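Local coordinates for galactose-binding-like protein (Bacteroides thetaiotaomicron, PDB 7M1B) that is a SusE-like protein that probably binds galactose or related sugars and may take part in breaking down glycans, at residues R169-A173 and E174-F178; G280-Y283 and Y284-G287; W310-L313 and A314-E317. All coordinates share one frame; numbering follows the deposited sequence.

Interaction 1 of 3, residues R169-A173 and E174-F178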
# COMPACT_ATOMS: atom_id res chain seq x y z
N ARG A 169 15.06 -0.22 9.02
CA ARG A 169 14.91 1.06 8.34
C ARG A 169 15.80 2.07 9.05
O ARG A 169 16.58 1.71 9.94
CB ARG A 169 13.42 1.46 8.29
CG ARG A 169 12.58 0.52 7.42
CD ARG A 169 11.38 1.25 6.88
NE ARG A 169 10.33 0.26 6.73
CZ ARG A 169 9.91 -0.23 5.59
NH1 ARG A 169 10.34 0.24 4.43
NH2 ARG A 169 8.92 -1.11 5.64
N GLY A 170 15.74 3.33 8.61
CA GLY A 170 16.55 4.40 9.18
C GLY A 170 17.81 4.69 8.37
O GLY A 170 18.69 5.38 8.88
N PHE A 171 17.90 4.20 7.13
CA PHE A 171 19.13 4.34 6.38
C PHE A 171 18.95 5.26 5.17
O PHE A 171 17.94 5.27 4.48
CB PHE A 171 19.62 3.00 5.85
CG PHE A 171 20.07 2.09 6.95
CD1 PHE A 171 21.38 2.18 7.42
CD2 PHE A 171 19.17 1.27 7.61
CE1 PHE A 171 21.81 1.40 8.48
CE2 PHE A 171 19.60 0.47 8.66
CZ PHE A 171 20.91 0.55 9.10
N SER A 172 20.00 5.98 4.87
CA SER A 172 20.05 6.84 3.71
C SER A 172 20.08 6.03 2.40
O SER A 172 20.60 4.92 2.37
CB SER A 172 21.26 7.76 3.89
OG SER A 172 22.47 7.03 3.93
N ALA A 173 19.63 6.63 1.26
CA ALA A 173 19.66 5.90 -0.01
C ALA A 173 20.98 6.12 -0.75
O ALA A 173 21.09 6.94 -1.68
CB ALA A 173 18.48 6.26 -0.88
N GLU A 174 21.97 5.37 -0.30
CA GLU A 174 23.31 5.25 -0.83
C GLU A 174 23.76 3.81 -0.54
O GLU A 174 23.19 3.16 0.37
CB GLU A 174 24.19 6.28 -0.11
CG GLU A 174 24.29 6.03 1.38
CD GLU A 174 25.16 7.09 2.04
OE1 GLU A 174 26.43 7.06 1.84
OE2 GLU A 174 24.57 8.02 2.65
N PRO A 175 24.85 3.28 -1.13
CA PRO A 175 25.31 1.94 -0.74
C PRO A 175 25.75 1.85 0.72
O PRO A 175 26.48 2.67 1.24
CB PRO A 175 26.49 1.61 -1.69
CG PRO A 175 26.58 2.75 -2.70
CD PRO A 175 25.64 3.85 -2.25
N HIS A 176 25.31 0.78 1.40
CA HIS A 176 25.77 0.47 2.74
C HIS A 176 26.08 -1.01 2.84
O HIS A 176 25.49 -1.83 2.13
CB HIS A 176 24.65 0.70 3.76
CG HIS A 176 24.15 2.09 3.87
ND1 HIS A 176 24.78 3.04 4.65
CD2 HIS A 176 23.06 2.66 3.34
CE1 HIS A 176 24.08 4.15 4.61
NE2 HIS A 176 22.98 3.91 3.87
N ASP A 177 27.08 -1.32 3.67
CA ASP A 177 27.48 -2.69 3.90
C ASP A 177 26.66 -3.24 5.07
O ASP A 177 26.57 -2.58 6.12
CB ASP A 177 28.99 -2.70 4.22
CG ASP A 177 29.83 -2.07 3.13
OD1 ASP A 177 29.48 -2.24 1.94
OD2 ASP A 177 30.86 -1.43 3.49
N PHE A 178 26.06 -4.41 4.83
CA PHE A 178 25.25 -5.09 5.83
C PHE A 178 25.88 -6.45 6.15
O PHE A 178 26.53 -7.08 5.30
CB PHE A 178 23.80 -5.24 5.34
CG PHE A 178 23.07 -3.93 5.13
CD1 PHE A 178 22.42 -3.30 6.20
CD2 PHE A 178 23.02 -3.32 3.88
CE1 PHE A 178 21.73 -2.11 6.03
CE2 PHE A 178 22.31 -2.14 3.71
CZ PHE A 178 21.69 -1.53 4.79
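His176 reaches back across a tight turn to the carbonyl O of Ser172. Its NE2 donates to Ser172 O at 3.0 Å. The carbonyl O lies close to the imidazole plane, but the hydrogen bond is bent well off a straight line. The same NE2 also makes a weak bond to Ser172 OG, at 3.2 Å. The His176 ring can do this because CG sits beside the backbone N, anti to the carbonyl carbon (chi1 -63°), which swings it back over the turn. Ser172 O has a second donor in Glu174 N, in a weak bond that closes the inverse gamma turn centred on Ala173. Ser172 OG in turn donates to Glu174 OE2 at 2.7 Å. It meets that oxygen on the anti side and somewhat out of the carboxylate plane. One serine thus ties both Glu174 and His176.

The apolar side of the turn is an aromatic cluster of Phe171, His176 and Phe178. Phe171 puts its edge toward the face of the imidazole, with CD1 over the ring centre and the planes at 66°. Phe178 makes a second T-shaped pair, edge on to the face of Phe171, with planes at 73° and centroids 5.4 Å apart. Its CE1 lies over the centre of the Phe171 ring. With an alanine in place of His176, Ser172 O would probably lose its NE2 donor and keep the weak turn bond from Glu174 N, and a gap would open beside Phe171.

The turn joins strand 163-168 to strand 176-183, passing from the three-stranded sheet to the four-stranded one. Phe171 also has a backbone bond to Gly124. His176 pairs with Leu197 on strand 193-197, and on the other flank Phe171 and Phe178 both touch Thr144 of strand 138-144.

Interaction 2 of 3, residues G280-Y283 and Y284-G287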
# COMPACT_ATOMS: atom_id res chain seq x y z
N GLY A 280 -15.68 21.53 1.56
CA GLY A 280 -15.52 20.77 2.79
C GLY A 280 -16.77 20.03 3.27
O GLY A 280 -16.65 19.09 4.08
N SER A 281 -17.97 20.46 2.83
CA SER A 281 -19.13 19.85 3.46
C SER A 281 -19.33 18.40 3.02
O SER A 281 -20.07 17.67 3.65
CB SER A 281 -20.39 20.64 3.19
OG SER A 281 -20.68 20.61 1.81
N TYR A 282 -18.64 17.98 1.96
CA TYR A 282 -18.76 16.60 1.45
C TYR A 282 -17.81 15.61 2.11
O TYR A 282 -17.85 14.41 1.82
CB TYR A 282 -18.64 16.56 -0.07
CG TYR A 282 -19.93 17.00 -0.69
CD1 TYR A 282 -20.16 18.37 -0.95
CD2 TYR A 282 -20.85 16.07 -1.18
CE1 TYR A 282 -21.36 18.78 -1.53
CE2 TYR A 282 -22.08 16.47 -1.69
CZ TYR A 282 -22.30 17.83 -1.95
OH TYR A 282 -23.50 18.23 -2.51
N TYR A 283 -16.88 16.12 2.91
CA TYR A 283 -16.02 15.18 3.61
C TYR A 283 -16.81 14.22 4.50
O TYR A 283 -17.82 14.56 5.15
CB TYR A 283 -14.91 15.90 4.41
CG TYR A 283 -13.86 16.61 3.60
CD1 TYR A 283 -13.30 16.01 2.46
CD2 TYR A 283 -13.36 17.85 4.00
CE1 TYR A 283 -12.30 16.66 1.73
CE2 TYR A 283 -12.34 18.51 3.28
CZ TYR A 283 -11.77 17.87 2.20
OH TYR A 283 -10.81 18.51 1.44
N TYR A 284 -16.31 13.00 4.55
CA TYR A 284 -16.75 11.96 5.49
C TYR A 284 -18.23 11.61 5.25
O TYR A 284 -18.95 11.27 6.20
CB TYR A 284 -16.49 12.43 6.93
CG TYR A 284 -15.01 12.51 7.21
CD1 TYR A 284 -14.24 11.37 7.34
CD2 TYR A 284 -14.44 13.75 7.36
CE1 TYR A 284 -12.87 11.44 7.59
CE2 TYR A 284 -13.07 13.85 7.58
CZ TYR A 284 -12.30 12.69 7.76
OH TYR A 284 -10.95 12.74 7.97
N ARG A 285 -18.67 11.71 4.00
CA ARG A 285 -20.01 11.27 3.58
C ARG A 285 -20.01 11.31 2.05
O ARG A 285 -18.97 11.56 1.42
CB ARG A 285 -21.07 12.25 4.12
CG ARG A 285 -21.08 13.67 3.53
CD ARG A 285 -22.22 14.61 4.01
NE ARG A 285 -22.34 15.90 3.26
CZ ARG A 285 -23.17 16.22 2.24
NH1 ARG A 285 -24.02 15.31 1.77
NH2 ARG A 285 -23.14 17.45 1.70
N ALA A 286 -21.14 10.88 1.45
CA ALA A 286 -21.36 11.06 0.02
C ALA A 286 -20.22 10.48 -0.82
O ALA A 286 -19.62 11.14 -1.68
CB ALA A 286 -21.59 12.54 -0.29
N GLY A 287 -19.90 9.23 -0.50
CA GLY A 287 -18.97 8.45 -1.30
C GLY A 287 -17.58 8.37 -0.68
O GLY A 287 -16.79 7.60 -1.21
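Arg285 NE donates to the carbonyl O of Ser281 at 2.9 Å, with an N-H...O angle of 157°. This bond spans two overlapping beta turns: a type I turn from Gly280 to Tyr283 and a type II turn from Tyr282 to Arg285. The type I turn is closed by Tyr283 N bonding to Gly280 O at 3.2 Å. Together the turns fold a long loop of the galactose-binding-like domain back on itself, between strands 256-274 and 289-290.

The bond to Ser281 sets the guanidinium flat on the ring of Tyr282. The two planes are 25° apart. Arg285 CZ stands over the ring face, so the pair is a cation-pi stack as well as a flat one. NH2 does most of the touching and lies 3.6 Å above the ring plane, over its centre. Arg285 CG is placed between its backbone N and carbonyl carbon (chi1 68°). From there the chain runs extended to NE, which carries the guanidinium back along the turn to Tyr282. Ala286 CB meets the same tyrosine at its edge, at CD2.

Tyr283 and Tyr284 turn to the buried side of the loop. Both pack on helix 331-338, Tyr283 against Ala337 and Ser338, Tyr284 against Asp333 and Tyr336. Tyr284 OH bonds to the carbonyl O of Ile319, and its ring meets His363 edge to face. The backbone of Tyr284 is held by Gln275, whose OE1 accepts from its N. The side chains of the two neighbouring tyrosines meet through apolar atoms: Tyr283 CB touches Tyr284 CD2 at 3.7 Å.

Interaction 3 of 3, residues W310-L313 and A314-E317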
# COMPACT_ATOMS: atom_id res chain seq x y z
N TRP A 310 -3.92 -11.67 -8.25
CA TRP A 310 -3.81 -10.40 -7.53
C TRP A 310 -3.22 -10.65 -6.14
O TRP A 310 -3.56 -11.66 -5.51
CB TRP A 310 -5.20 -9.74 -7.40
CG TRP A 310 -5.69 -9.19 -8.73
CD1 TRP A 310 -6.47 -9.83 -9.67
CD2 TRP A 310 -5.54 -7.83 -9.18
NE1 TRP A 310 -6.75 -8.95 -10.72
CE2 TRP A 310 -6.18 -7.73 -10.43
CE3 TRP A 310 -4.85 -6.71 -8.64
CZ2 TRP A 310 -6.22 -6.50 -11.14
CZ3 TRP A 310 -4.87 -5.54 -9.36
CH2 TRP A 310 -5.53 -5.46 -10.57
N THR A 311 -2.38 -9.72 -5.64
CA THR A 311 -1.70 -9.78 -4.34
C THR A 311 -2.17 -8.60 -3.49
O THR A 311 -2.27 -7.45 -4.00
CB THR A 311 -0.16 -9.69 -4.49
OG1 THR A 311 0.24 -10.78 -5.31
CG2 THR A 311 0.57 -9.73 -3.17
N LYS A 312 -2.47 -8.85 -2.22
CA LYS A 312 -2.84 -7.76 -1.34
C LYS A 312 -1.61 -6.95 -0.91
O LYS A 312 -0.55 -7.51 -0.53
CB LYS A 312 -3.60 -8.28 -0.12
CG LYS A 312 -4.30 -7.16 0.65
CD LYS A 312 -5.16 -7.68 1.78
CE LYS A 312 -4.47 -7.59 3.10
NZ LYS A 312 -5.39 -8.00 4.20
N LEU A 313 -1.77 -5.61 -1.01
CA LEU A 313 -0.65 -4.72 -0.72
C LEU A 313 -0.82 -3.85 0.54
O LEU A 313 0.21 -3.37 1.04
CB LEU A 313 -0.47 -3.73 -1.89
CG LEU A 313 -0.45 -4.35 -3.29
CD1 LEU A 313 -0.32 -3.24 -4.35
CD2 LEU A 313 0.67 -5.40 -3.51
N ALA A 314 -2.05 -3.58 1.01
CA ALA A 314 -2.25 -2.67 2.15
C ALA A 314 -3.68 -2.84 2.63
O ALA A 314 -4.58 -3.17 1.85
CB ALA A 314 -2.07 -1.22 1.73
N ASP A 315 -3.82 -2.71 3.97
CA ASP A 315 -5.11 -2.52 4.61
C ASP A 315 -5.13 -1.06 5.03
O ASP A 315 -4.13 -0.53 5.60
CB ASP A 315 -5.22 -3.38 5.86
CG ASP A 315 -5.24 -4.86 5.56
OD1 ASP A 315 -6.16 -5.33 4.85
OD2 ASP A 315 -4.38 -5.54 6.11
N CYS A 316 -6.28 -0.43 4.79
CA CYS A 316 -6.33 1.00 4.97
C CYS A 316 -7.60 1.42 5.68
O CYS A 316 -8.68 0.93 5.31
CB CYS A 316 -6.32 1.72 3.62
SG CYS A 316 -4.91 1.33 2.55
N GLU A 317 -7.48 2.39 6.57
CA GLU A 317 -8.66 3.02 7.19
C GLU A 317 -8.52 4.54 7.21
O GLU A 317 -7.58 5.09 7.81
CB GLU A 317 -8.88 2.44 8.61
CG GLU A 317 -10.08 3.14 9.28
CD GLU A 317 -10.58 2.55 10.57
OE1 GLU A 317 -9.92 1.62 11.03
OE2 GLU A 317 -11.59 3.00 11.12
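Lys312 and Asp315 meet through a bent lysine chain. Lys312 CG is turned anti to its backbone N (chi1 -166°), and a bend at chi3, 99°, sends CE and NZ toward the carboxylate. Asp315 CG lies anti to the carbonyl carbon, beside its own backbone N, and this turns the carboxylate to the lysine NZ. The two side chains cross at about a right angle.

A classic beta bulge probably accounts for this. Leu313 and Ala314 both face Val294 on the neighbouring antiparallel strand 292-297. In a regular strand, residues three apart point to opposite sides. The extra residue of the bulge brings Lys312 and Asp315 to the same side. The short segments 311-313 and 314-317 run at 45° to each other, consistent with a bend at the bulge.

Leu313 and Ala314 are buried. Leu313 packs on Val352 and Ile355, and Ala314 touches Phe345. This is the inward side of strand 311-317 in the galactose-binding-like domain. The salt bridge lies toward solvent, with Asp315 exposed. Nearby, Lys312 also rests on Trp295 and forms a long, weak ion pair with Glu293.

The ammonium grips the two carboxylate oxygens unequally. Lys312 NZ bonds to Asp315 OD1 at 2.9 Å, on the syn side, while NZ to Asp315 OD2 is a weak bond of 3.3 Å.

In the fold
The three contacts come in series along the chain, and none touches another. Interaction 1 is in the DUF5126 region, where it links a three-stranded sheet to a four-stranded one. Interactions 2 and 3 share the galactose-binding-like domain. The centres of interactions 1 and 2 are about 42 Å apart, on opposite sides of the chain's centre. Interaction 3 lies between them, its centre about 6 Å from that of the chain. Centre to centre, it is about 27 Å from interaction 1 and about 24 Å from interaction 2. Interaction 2 shapes a loop leaving strand 256-274, whereas interaction 3 bends a strand of the large antiparallel sheet. All are local elements of these two domains.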